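Local coordinates for Serine/threonine-protein acetyltransferase HopZ1a (Pseudomonas syringae pv. syringae, PDB 5KLP) that transfers acetyl groups from acetyl-CoA to serine, threonine and lysine residues of proteins, with inositol hexakisphosphate as cofactor, to impair host-plant microtubules and immunity, at residues A[249-254]-A[259-264]; A[271-274]-A[280-283]; A[31-36]-A[332-337]. The protein carries 10 engineered substitutions. All coordinates share one frame; numbering follows the deposited sequence.

Contact 1 (A[249-254]-A[259-264]); sequences AAFGAD and DFYKHG. With IHP (inositol hexakisphosphate), chain D.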
loop_
_atom_site.group_PDB
_atom_site.type_symbol
_atom_site.label_atom_id
_atom_site.label_comp_id
_atom_site.label_asym_id
_atom_site.label_seq_id
_atom_site.Cartn_x
_atom_site.Cartn_y
_atom_site.Cartn_z
ATOM N N ALA A 249 3.923 -10.158 -12.139
ATOM C CA ALA A 249 4.353 -9.885 -10.784
ATOM C C ALA A 249 5.809 -9.441 -10.759
ATOM O O ALA A 249 6.626 -9.888 -11.567
ATOM C CB ALA A 249 4.147 -11.123 -9.911
ATOM N N ALA A 250 6.135 -8.573 -9.812
ATOM C CA ALA A 250 7.506 -8.124 -9.634
ATOM C C ALA A 250 7.713 -7.656 -8.211
ATOM O O ALA A 250 6.753 -7.423 -7.462
ATOM C CB ALA A 250 7.849 -7.005 -10.612
ATOM N N PHE A 251 8.977 -7.539 -7.836
ATOM C CA PHE A 251 9.333 -7.035 -6.525
ATOM C C PHE A 251 9.335 -5.520 -6.552
ATOM O O PHE A 251 9.800 -4.912 -7.526
ATOM C CB PHE A 251 10.691 -7.581 -6.094
ATOM C CG PHE A 251 11.138 -7.071 -4.766
ATOM C CD1 PHE A 251 10.446 -7.411 -3.621
ATOM C CD2 PHE A 251 12.259 -6.266 -4.660
ATOM C CE1 PHE A 251 10.862 -6.949 -2.389
ATOM C CE2 PHE A 251 12.681 -5.798 -3.425
ATOM C CZ PHE A 251 11.976 -6.137 -2.294
ATOM N N GLY A 252 8.802 -4.920 -5.490
ATOM C CA GLY A 252 8.597 -3.480 -5.425
ATOM C C GLY A 252 9.803 -2.616 -5.775
ATOM O O GLY A 252 9.684 -1.696 -6.583
ATOM N N ALA A 253 10.960 -2.913 -5.184
ATOM C CA ALA A 253 12.154 -2.095 -5.396
ATOM C C ALA A 253 12.611 -2.078 -6.851
ATOM O O ALA A 253 13.276 -1.134 -7.275
ATOM C CB ALA A 253 13.293 -2.571 -4.508
ATOM N N ASP A 254 12.252 -3.106 -7.616
ATOM C CA ASP A 254 12.661 -3.180 -9.017
ATOM C C ASP A 254 11.877 -2.245 -9.930
ATOM O O ASP A 254 12.407 -1.802 -10.942
ATOM C CB ASP A 254 12.540 -4.616 -9.541
ATOM C CG ASP A 254 13.624 -5.523 -8.990
ATOM O OD1 ASP A 254 14.739 -5.023 -8.733
ATOM O OD2 ASP A 254 13.370 -6.727 -8.799
ATOM N N ASP A 259 9.834 5.891 -2.563
ATOM C CA ASP A 259 8.638 6.313 -1.817
ATOM C C ASP A 259 7.961 5.145 -1.130
ATOM O O ASP A 259 7.480 5.260 -0.003
ATOM C CB ASP A 259 7.616 6.940 -2.772
ATOM C CG ASP A 259 8.148 8.168 -3.479
ATOM O OD1 ASP A 259 9.239 8.078 -4.104
ATOM O OD2 ASP A 259 7.437 9.190 -3.469
ATOM N N PHE A 260 7.925 4.010 -1.825
ATOM C CA PHE A 260 7.139 2.867 -1.358
ATOM C C PHE A 260 7.835 2.086 -0.253
ATOM O O PHE A 260 7.286 1.117 0.269
ATOM C CB PHE A 260 6.787 1.972 -2.562
ATOM C CG PHE A 260 5.754 2.596 -3.461
ATOM C CD1 PHE A 260 6.121 3.552 -4.402
ATOM C CD2 PHE A 260 4.392 2.286 -3.303
ATOM C CE1 PHE A 260 5.160 4.161 -5.207
ATOM C CE2 PHE A 260 3.429 2.883 -4.100
ATOM C CZ PHE A 260 3.812 3.828 -5.058
ATOM N N TYR A 261 9.026 2.529 0.144
ATOM C CA TYR A 261 9.754 1.834 1.198
ATOM C C TYR A 261 10.000 2.698 2.426
ATOM O O TYR A 261 10.599 2.243 3.395
ATOM C CB TYR A 261 11.081 1.269 0.644
ATOM C CG TYR A 261 10.819 0.023 -0.169
ATOM C CD1 TYR A 261 10.670 -1.210 0.457
ATOM C CD2 TYR A 261 10.618 0.091 -1.548
ATOM C CE1 TYR A 261 10.376 -2.351 -0.265
ATOM C CE2 TYR A 261 10.329 -1.049 -2.286
ATOM C CZ TYR A 261 10.217 -2.267 -1.638
ATOM O OH TYR A 261 9.913 -3.402 -2.344
ATOM N N LYS A 262 9.513 3.933 2.397
ATOM C CA LYS A 262 9.709 4.857 3.508
ATOM C C LYS A 262 9.138 4.365 4.852
ATOM O O LYS A 262 9.656 4.713 5.918
ATOM C CB LYS A 262 9.087 6.221 3.165
ATOM C CG LYS A 262 9.846 7.019 2.134
ATOM C CD LYS A 262 9.253 8.404 1.950
ATOM C CE LYS A 262 9.574 9.322 3.142
ATOM N NZ LYS A 262 9.124 10.734 2.904
ATOM N N HIS A 263 8.066 3.576 4.809
ATOM C CA HIS A 263 7.443 3.078 6.043
ATOM C C HIS A 263 7.752 1.612 6.313
ATOM O O HIS A 263 7.090 0.975 7.136
ATOM C CB HIS A 263 5.930 3.298 5.980
ATOM C CG HIS A 263 5.565 4.737 5.831
ATOM N ND1 HIS A 263 5.830 5.669 6.811
ATOM C CD2 HIS A 263 5.040 5.423 4.789
ATOM C CE1 HIS A 263 5.449 6.862 6.395
ATOM N NE2 HIS A 263 4.966 6.741 5.172
ATOM N N GLY A 264 8.761 1.095 5.615
ATOM C CA GLY A 264 9.218 -0.266 5.805
ATOM C C GLY A 264 9.606 -0.484 7.255
ATOM O O GLY A 264 10.305 0.335 7.855
HETATM C C1 IHP D . 3.594 15.008 3.897
HETATM C C2 IHP D . 3.729 13.419 3.947
HETATM C C3 IHP D . 4.756 12.679 4.886
HETATM C C4 IHP D . 5.721 13.665 5.696
HETATM C C5 IHP D . 5.904 15.078 5.174
HETATM C C6 IHP D . 4.493 15.634 5.035
HETATM O O11 IHP D . 3.816 15.499 2.705
HETATM P P1 IHP D . 2.834 16.430 1.686
HETATM O O21 IHP D . 3.022 15.985 0.238
HETATM O O31 IHP D . 3.232 17.906 1.792
HETATM O O41 IHP D . 1.348 16.350 1.991
HETATM O O12 IHP D . 3.719 12.838 2.699
HETATM P P2 IHP D . 2.425 11.825 2.335
HETATM O O22 IHP D . 1.102 12.615 2.434
HETATM O O32 IHP D . 2.500 11.169 0.952
HETATM O O42 IHP D . 2.333 10.733 3.429
HETATM O O13 IHP D . 5.422 11.900 4.129
HETATM P P3 IHP D . 5.661 10.236 4.008
HETATM O O23 IHP D . 4.445 9.341 3.768
HETATM O O33 IHP D . 6.463 10.350 2.713
HETATM O O43 IHP D . 6.503 9.642 5.133
HETATM O O14 IHP D . 6.921 13.113 5.923
HETATM P P4 IHP D . 7.312 12.391 7.322
HETATM O O24 IHP D . 6.729 10.980 7.410
HETATM O O34 IHP D . 8.839 12.332 7.534
HETATM O O44 IHP D . 6.745 13.183 8.515
HETATM O O15 IHP D . 6.720 15.228 4.118
HETATM P P5 IHP D . 8.224 16.028 4.199
HETATM O O25 IHP D . 8.642 16.251 5.657
HETATM O O35 IHP D . 9.336 15.182 3.519
HETATM O O45 IHP D . 8.195 17.399 3.516
HETATM O O16 IHP D . 4.521 16.961 4.933
HETATM P P6 IHP D . 3.398 17.973 5.557
HETATM O O26 IHP D . 2.898 17.445 6.901
HETATM O O36 IHP D . 3.970 19.387 5.763
HETATM O O46 IHP D . 2.201 18.107 4.610
#

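Contact 2 (A[271-274]-A[280-283]); sequences YYLM and RMAG. Engineered in segment 271-274: Y271 (natural residue Lys), Y272 (natural residue Gln).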
loop_
_atom_site.group_PDB
_atom_site.type_symbol
_atom_site.label_atom_id
_atom_site.label_comp_id
_atom_site.label_asym_id
_atom_site.label_seq_id
_atom_site.Cartn_x
_atom_site.Cartn_y
_atom_site.Cartn_z
ATOM N N TYR A 271 18.781 -1.400 4.719
ATOM C CA TYR A 271 20.209 -1.515 4.471
ATOM C C TYR A 271 20.485 -2.196 3.125
ATOM O O TYR A 271 21.253 -1.675 2.314
ATOM C CB TYR A 271 20.894 -2.269 5.622
ATOM C CG TYR A 271 22.328 -2.647 5.329
ATOM C CD1 TYR A 271 23.359 -1.735 5.510
ATOM C CD2 TYR A 271 22.649 -3.919 4.877
ATOM C CE1 TYR A 271 24.665 -2.073 5.235
ATOM C CE2 TYR A 271 23.960 -4.263 4.603
ATOM C CZ TYR A 271 24.961 -3.330 4.787
ATOM O OH TYR A 271 26.267 -3.661 4.516
ATOM N N TYR A 272 19.864 -3.350 2.878
ATOM C CA TYR A 272 20.116 -4.081 1.633
ATOM C C TYR A 272 19.555 -3.373 0.392
ATOM O O TYR A 272 20.140 -3.447 -0.687
ATOM C CB TYR A 272 19.565 -5.511 1.725
ATOM C CG TYR A 272 20.291 -6.321 2.783
ATOM C CD1 TYR A 272 21.630 -6.630 2.636
ATOM C CD2 TYR A 272 19.641 -6.750 3.933
ATOM C CE1 TYR A 272 22.315 -7.340 3.605
ATOM C CE2 TYR A 272 20.318 -7.466 4.913
ATOM C CZ TYR A 272 21.654 -7.761 4.737
ATOM O OH TYR A 272 22.334 -8.472 5.695
ATOM N N LEU A 273 18.429 -2.689 0.541
ATOM C CA LEU A 273 17.866 -1.943 -0.578
ATOM C C LEU A 273 18.834 -0.850 -1.040
ATOM O O LEU A 273 19.018 -0.644 -2.238
ATOM C CB LEU A 273 16.514 -1.342 -0.190
ATOM C CG LEU A 273 15.401 -2.387 -0.054
ATOM C CD1 LEU A 273 14.094 -1.726 0.297
ATOM C CD2 LEU A 273 15.280 -3.146 -1.353
HETATM N N MSE A 274 19.457 -0.161 -0.085
HETATM C CA MSE A 274 20.430 0.888 -0.407
HETATM C C MSE A 274 21.717 0.357 -1.022
HETATM O O MSE A 274 22.512 1.121 -1.566
HETATM C CB MSE A 274 20.782 1.695 0.838
HETATM C CG MSE A 274 19.663 2.583 1.328
HETATM SE SE MSE A 274 20.371 3.935 2.558
HETATM C CE MSE A 274 21.377 5.011 1.265
ATOM N N ARG A 280 18.776 2.995 -6.971
ATOM C CA ARG A 280 17.446 3.595 -7.001
ATOM C C ARG A 280 16.820 3.748 -5.622
ATOM O O ARG A 280 15.958 4.608 -5.421
ATOM C CB ARG A 280 16.528 2.783 -7.914
ATOM C CG ARG A 280 16.712 3.124 -9.402
ATOM C CD ARG A 280 15.846 2.269 -10.319
ATOM N NE ARG A 280 14.463 2.186 -9.861
ATOM C CZ ARG A 280 13.949 1.121 -9.255
ATOM N NH1 ARG A 280 14.708 0.050 -9.048
ATOM N NH2 ARG A 280 12.682 1.121 -8.861
HETATM N N MSE A 281 17.257 2.938 -4.665
HETATM C CA MSE A 281 16.706 3.003 -3.314
HETATM C C MSE A 281 17.601 3.807 -2.374
HETATM O O MSE A 281 17.340 3.874 -1.175
HETATM C CB MSE A 281 16.511 1.595 -2.748
HETATM C CG MSE A 281 15.580 0.698 -3.547
HETATM SE SE MSE A 281 13.723 1.328 -3.476
HETATM C CE MSE A 281 13.547 1.872 -5.356
ATOM N N ALA A 282 18.649 4.418 -2.917
ATOM C CA ALA A 282 19.730 4.944 -2.084
ATOM C C ALA A 282 19.761 6.469 -1.978
ATOM O O ALA A 282 20.666 7.027 -1.361
ATOM C CB ALA A 282 21.072 4.438 -2.608
ATOM N N GLY A 283 18.805 7.144 -2.606
ATOM C CA GLY A 283 18.795 8.596 -2.596
ATOM C C GLY A 283 18.027 9.201 -1.438
ATOM O O GLY A 283 17.658 8.515 -0.490
HETATM O O HOH W 1 19.865 1.302 -4.162
#

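Contact 3 (A[31-36]-A[332-337]); sequences KPYVRH and EIKRVL. With IHP (inositol hexakisphosphate), chain D.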
loop_
_atom_site.group_PDB
_atom_site.type_symbol
_atom_site.label_atom_id
_atom_site.label_comp_id
_atom_site.label_asym_id
_atom_site.label_seq_id
_atom_site.Cartn_x
_atom_site.Cartn_y
_atom_site.Cartn_z
ATOM N N LYS A 31 -2.211 15.053 19.391
ATOM C CA LYS A 31 -2.868 15.038 20.691
ATOM C C LYS A 31 -3.956 16.104 20.931
ATOM O O LYS A 31 -5.054 15.754 21.365
ATOM C CB LYS A 31 -1.802 15.138 21.784
ATOM C CG LYS A 31 -2.290 14.753 23.157
ATOM C CD LYS A 31 -1.140 14.252 23.999
ATOM C CE LYS A 31 -0.388 13.158 23.274
ATOM N NZ LYS A 31 0.822 12.749 24.041
ATOM N N PRO A 32 -3.675 17.393 20.651
ATOM C CA PRO A 32 -4.739 18.379 20.902
ATOM C C PRO A 32 -5.977 18.153 20.035
ATOM O O PRO A 32 -7.087 18.421 20.488
ATOM C CB PRO A 32 -4.070 19.726 20.573
ATOM C CG PRO A 32 -2.949 19.386 19.688
ATOM C CD PRO A 32 -2.459 18.037 20.126
ATOM N N TYR A 33 -5.793 17.677 18.808
ATOM C CA TYR A 33 -6.944 17.405 17.954
ATOM C C TYR A 33 -7.796 16.302 18.551
ATOM O O TYR A 33 -9.028 16.391 18.556
ATOM C CB TYR A 33 -6.516 16.998 16.548
ATOM C CG TYR A 33 -5.836 18.076 15.737
ATOM C CD1 TYR A 33 -6.582 19.061 15.085
ATOM C CD2 TYR A 33 -4.454 18.095 15.591
ATOM C CE1 TYR A 33 -5.966 20.035 14.325
ATOM C CE2 TYR A 33 -3.830 19.069 14.831
ATOM C CZ TYR A 33 -4.590 20.034 14.203
ATOM O OH TYR A 33 -3.968 21.003 13.450
ATOM N N VAL A 34 -7.135 15.272 19.072
ATOM C CA VAL A 34 -7.839 14.157 19.686
ATOM C C VAL A 34 -8.580 14.646 20.931
ATOM O O VAL A 34 -9.703 14.224 21.208
ATOM C CB VAL A 34 -6.874 13.010 20.050
ATOM C CG1 VAL A 34 -7.572 11.960 20.895
ATOM C CG2 VAL A 34 -6.296 12.378 18.792
ATOM N N ARG A 35 -7.963 15.567 21.663
ATOM C CA ARG A 35 -8.589 16.104 22.854
ATOM C C ARG A 35 -9.860 16.872 22.515
ATOM O O ARG A 35 -10.850 16.765 23.218
ATOM C CB ARG A 35 -7.619 17.021 23.598
ATOM C CG ARG A 35 -7.003 16.411 24.838
ATOM C CD ARG A 35 -6.224 17.451 25.644
ATOM N NE ARG A 35 -4.854 17.589 25.154
ATOM C CZ ARG A 35 -4.369 18.682 24.578
ATOM N NH1 ARG A 35 -5.138 19.754 24.432
ATOM N NH2 ARG A 35 -3.108 18.708 24.164
ATOM N N HIS A 36 -9.868 17.563 21.383
ATOM C CA HIS A 36 -11.038 18.345 21.008
ATOM C C HIS A 36 -12.056 17.521 20.222
ATOM O O HIS A 36 -13.187 17.954 20.026
ATOM C CB HIS A 36 -10.630 19.565 20.171
ATOM C CG HIS A 36 -9.905 20.617 20.948
ATOM N ND1 HIS A 36 -8.625 21.020 20.634
ATOM C CD2 HIS A 36 -10.256 21.312 22.058
ATOM C CE1 HIS A 36 -8.234 21.943 21.496
ATOM N NE2 HIS A 36 -9.203 22.135 22.371
ATOM N N GLU A 332 -2.527 10.944 9.271
ATOM C CA GLU A 332 -3.812 10.858 8.583
ATOM C C GLU A 332 -4.982 11.275 9.482
ATOM O O GLU A 332 -5.888 11.970 9.044
ATOM C CB GLU A 332 -4.027 9.449 8.057
ATOM C CG GLU A 332 -3.015 9.094 6.989
ATOM C CD GLU A 332 -2.944 10.169 5.922
ATOM O OE1 GLU A 332 -3.857 10.190 5.062
ATOM O OE2 GLU A 332 -1.995 10.992 5.952
ATOM N N ILE A 333 -4.949 10.841 10.734
ATOM C CA ILE A 333 -6.007 11.196 11.685
ATOM C C ILE A 333 -6.001 12.700 11.915
ATOM O O ILE A 333 -7.055 13.357 11.888
ATOM C CB ILE A 333 -5.826 10.433 13.000
ATOM C CG1 ILE A 333 -5.947 8.929 12.732
ATOM C CG2 ILE A 333 -6.841 10.890 14.048
ATOM C CD1 ILE A 333 -5.673 8.070 13.929
ATOM N N LYS A 334 -4.800 13.250 12.077
ATOM C CA LYS A 334 -4.632 14.696 12.180
ATOM C C LYS A 334 -5.239 15.416 10.965
ATOM O O LYS A 334 -5.963 16.396 11.111
ATOM C CB LYS A 334 -3.148 15.049 12.312
ATOM C CG LYS A 334 -2.859 16.533 12.519
ATOM C CD LYS A 334 -1.380 16.827 12.275
ATOM C CE LYS A 334 -1.089 18.321 12.283
ATOM N NZ LYS A 334 0.376 18.609 12.345
ATOM N N ARG A 335 -4.967 14.925 9.766
ATOM C CA ARG A 335 -5.544 15.551 8.584
ATOM C C ARG A 335 -7.076 15.506 8.620
ATOM O O ARG A 335 -7.739 16.472 8.245
ATOM C CB ARG A 335 -5.001 14.894 7.326
ATOM C CG ARG A 335 -3.582 15.345 7.015
ATOM C CD ARG A 335 -2.957 14.512 5.888
ATOM N NE ARG A 335 -1.580 14.926 5.667
ATOM C CZ ARG A 335 -0.758 14.351 4.794
ATOM N NH1 ARG A 335 -1.187 13.347 4.040
ATOM N NH2 ARG A 335 0.485 14.794 4.675
ATOM N N VAL A 336 -7.636 14.388 9.075
ATOM C CA VAL A 336 -9.091 14.287 9.179
ATOM C C VAL A 336 -9.638 15.265 10.222
ATOM O O VAL A 336 -10.566 16.033 9.939
ATOM C CB VAL A 336 -9.530 12.870 9.532
ATOM C CG1 VAL A 336 -11.029 12.848 9.804
ATOM C CG2 VAL A 336 -9.191 11.932 8.390
ATOM N N LEU A 337 -9.035 15.270 11.409
ATOM C CA LEU A 337 -9.540 16.101 12.501
ATOM C C LEU A 337 -9.338 17.579 12.197
ATOM O O LEU A 337 -10.126 18.431 12.638
ATOM C CB LEU A 337 -8.879 15.725 13.831
ATOM C CG LEU A 337 -9.302 14.357 14.369
ATOM C CD1 LEU A 337 -8.595 14.042 15.686
ATOM C CD2 LEU A 337 -10.827 14.286 14.533
HETATM C C1 IHP D . 3.594 15.008 3.897
HETATM C C2 IHP D . 3.729 13.419 3.947
HETATM C C3 IHP D . 4.756 12.679 4.886
HETATM C C4 IHP D . 5.721 13.665 5.696
HETATM C C5 IHP D . 5.904 15.078 5.174
HETATM C C6 IHP D . 4.493 15.634 5.035
HETATM O O11 IHP D . 3.816 15.499 2.705
HETATM P P1 IHP D . 2.834 16.430 1.686
HETATM O O21 IHP D . 3.022 15.985 0.238
HETATM O O31 IHP D . 3.232 17.906 1.792
HETATM O O41 IHP D . 1.348 16.350 1.991
HETATM O O12 IHP D . 3.719 12.838 2.699
HETATM P P2 IHP D . 2.425 11.825 2.335
HETATM O O22 IHP D . 1.102 12.615 2.434
HETATM O O32 IHP D . 2.500 11.169 0.952
HETATM O O42 IHP D . 2.333 10.733 3.429
HETATM O O13 IHP D . 5.422 11.900 4.129
HETATM P P3 IHP D . 5.661 10.236 4.008
HETATM O O23 IHP D . 4.445 9.341 3.768
HETATM O O33 IHP D . 6.463 10.350 2.713
HETATM O O43 IHP D . 6.503 9.642 5.133
HETATM O O14 IHP D . 6.921 13.113 5.923
HETATM P P4 IHP D . 7.312 12.391 7.322
HETATM O O24 IHP D . 6.729 10.980 7.410
HETATM O O34 IHP D . 8.839 12.332 7.534
HETATM O O44 IHP D . 6.745 13.183 8.515
HETATM O O15 IHP D . 6.720 15.228 4.118
HETATM P P5 IHP D . 8.224 16.028 4.199
HETATM O O25 IHP D . 8.642 16.251 5.657
HETATM O O35 IHP D . 9.336 15.182 3.519
HETATM O O45 IHP D . 8.195 17.399 3.516
HETATM O O16 IHP D . 4.521 16.961 4.933
HETATM P P6 IHP D . 3.398 17.973 5.557
HETATM O O26 IHP D . 2.898 17.445 6.901
HETATM O O36 IHP D . 3.970 19.387 5.763
HETATM O O46 IHP D . 2.201 18.107 4.610
#

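Contact 1 (A[249-254]-A[259-264])
The Y261 hydroxyl reaches in from a 3-10 turn to meet F251, G252 and A253, where edge strand 248-251 of the mixed sheet in this YopJ-family fold passes into helix 252-255. A chi1 of 178° turns the F251 ring away from its own N and sets its outer end under the phenol; Y261 OH sits over one face, 3.4 Å from F251 CZ and displaced toward the rim. Y261 heads for the other segment, and at the edge of its ring lies G252 C, in the ring plane, with G252 CA 3.4 Å from Y261 OH. On the helix side A253 CB packs 4.0 Å from Y261 CE2. The hydroxyl is buried, and T180 O is its hydrogen-bond partner.

The type I turn from Y261 to G264 carries K262 and H263 to one phosphate of inositol hexakisphosphate. K262, bent at chi3 (74°), puts NZ 2.7 Å from IHP O33 and also bonds to V285 O. The imidazole of H263 is held at both nitrogens: S324 OG bonds to ND1, while NE2 donates to IHP O23 at 3.0 Å with an N-H...O angle of 159°.

Contact 2 (A[271-274]-A[280-283])
M281, a selenomethionine that packs against L273, folds its end back over its neighbour R280: the methyl CE lies 3.6 Å above one face of the R280 guanidinium, displaced toward its rim. The other flat groups belong to 271-274, where both tyrosines are engineered. Y271 turns an edge to Y272, its CD2 standing 3.6 Å above one face of the Y272 ring, while Y272 CE1 lies in the plane of the Y271 ring. This pair is on the exposed side of the helix, and the contact itself is made by the next two residues.

After helix 267-274 the loop turns back so that 280-283 runs beside it, the CA atoms of M274 and A282 being the nearest pair. M281 CB comes in beside the L273 carbonyl, 3.4 Å from L273 O, and reaches 3.9 Å from L273 CB. From there the M281 chain bends at chi2 (-68°) and chi3, which swings SE and CE away from the helix, toward R280 and A253. M274 does the reverse: a bend at chi3 (70°) brings its CE round to the loop, 3.4 Å from A282 O and 3.9 Å from A282 CB. A water bridges the backbones, accepting from M281 N at 3.1 Å and lying 2.9 Å from L273 O, to which it can donate. R280 is engaged elsewhere, in a salt bridge to D278.

Methyl and methylene packing over backbone carbonyls fixes no partner by direction, and the polar link between the segments passes through one water.

Contact 3 (A[31-36]-A[332-337])
Helix 21-36, near the N-terminus, and helix 324-340, near the C-terminus, are brought together where Y33 leans on K334 and L337. Their local axes come within 9.6 Å and run at 50° to one another. Y33 has the largest share: with CG anti to its carbonyl carbon (chi1 -67°), its ring is laid obliquely across the extended K334 chain, and CE2 touches K334 CG at 3.6 Å. The K334 methylenes thus pass along the phenol while the ammonium continues beyond, toward D29 in a long, weak ion pair. Nearer the backbone, on the same side of the ring, L337 CD1 sits 3.7 Å from Y33 CB and 4.2 Å from V34 CG2, a leucine methyl lodged between two residues of one turn. The Y33 carbonyl is taken by Q341 NE2.

On another side, helix 324-340 contributes R335 to the inositol hexakisphosphate pocket, the cofactor site of this allosteric enzyme. R335 points away from helix 21-36 and stretches out from CG to NE to get there. Both ends of its guanidinium converge on one phosphate oxygen: NH1 donates to IHP O22 at 2.9 Å (157°), and NH2 reaches IHP O22 at 3.2 Å by a more bent approach.

Two acidic groups lie close to the guanidinium. E332 OE2 lies 3.1 Å from R335 NH1 but well out of the guanidinium plane, so the pairing is one of charge alone, and E76 from helix 61-79 makes a further salt bridge to NH1.

How the contacts relate
Contacts 1 and 2 follow one another along the chain and touch, their centres 11 Å apart: R280 NH1 lies 2.6 Å from A253 O, a probable hydrogen bond, and L273 CD1 packs 3.5 Å from Y261 CD1. Both lie near a CoA-binding residue, S266, whose side chain is about 9 Å from that of Y261 and about 8 Å from that of L273. Contact 3 is far off, its centre 29 Å from contact 1 and 33 Å from contact 2, yet it shares inositol hexakisphosphate with contact 1, the two gripping different phosphates. Helix 189-202, which begins at catalytic C189, supplies K199 and K202 to the same ligand. Contact 2 does not reach it: the side chain of M281 is about 13 Å from the bound inositol hexakisphosphate.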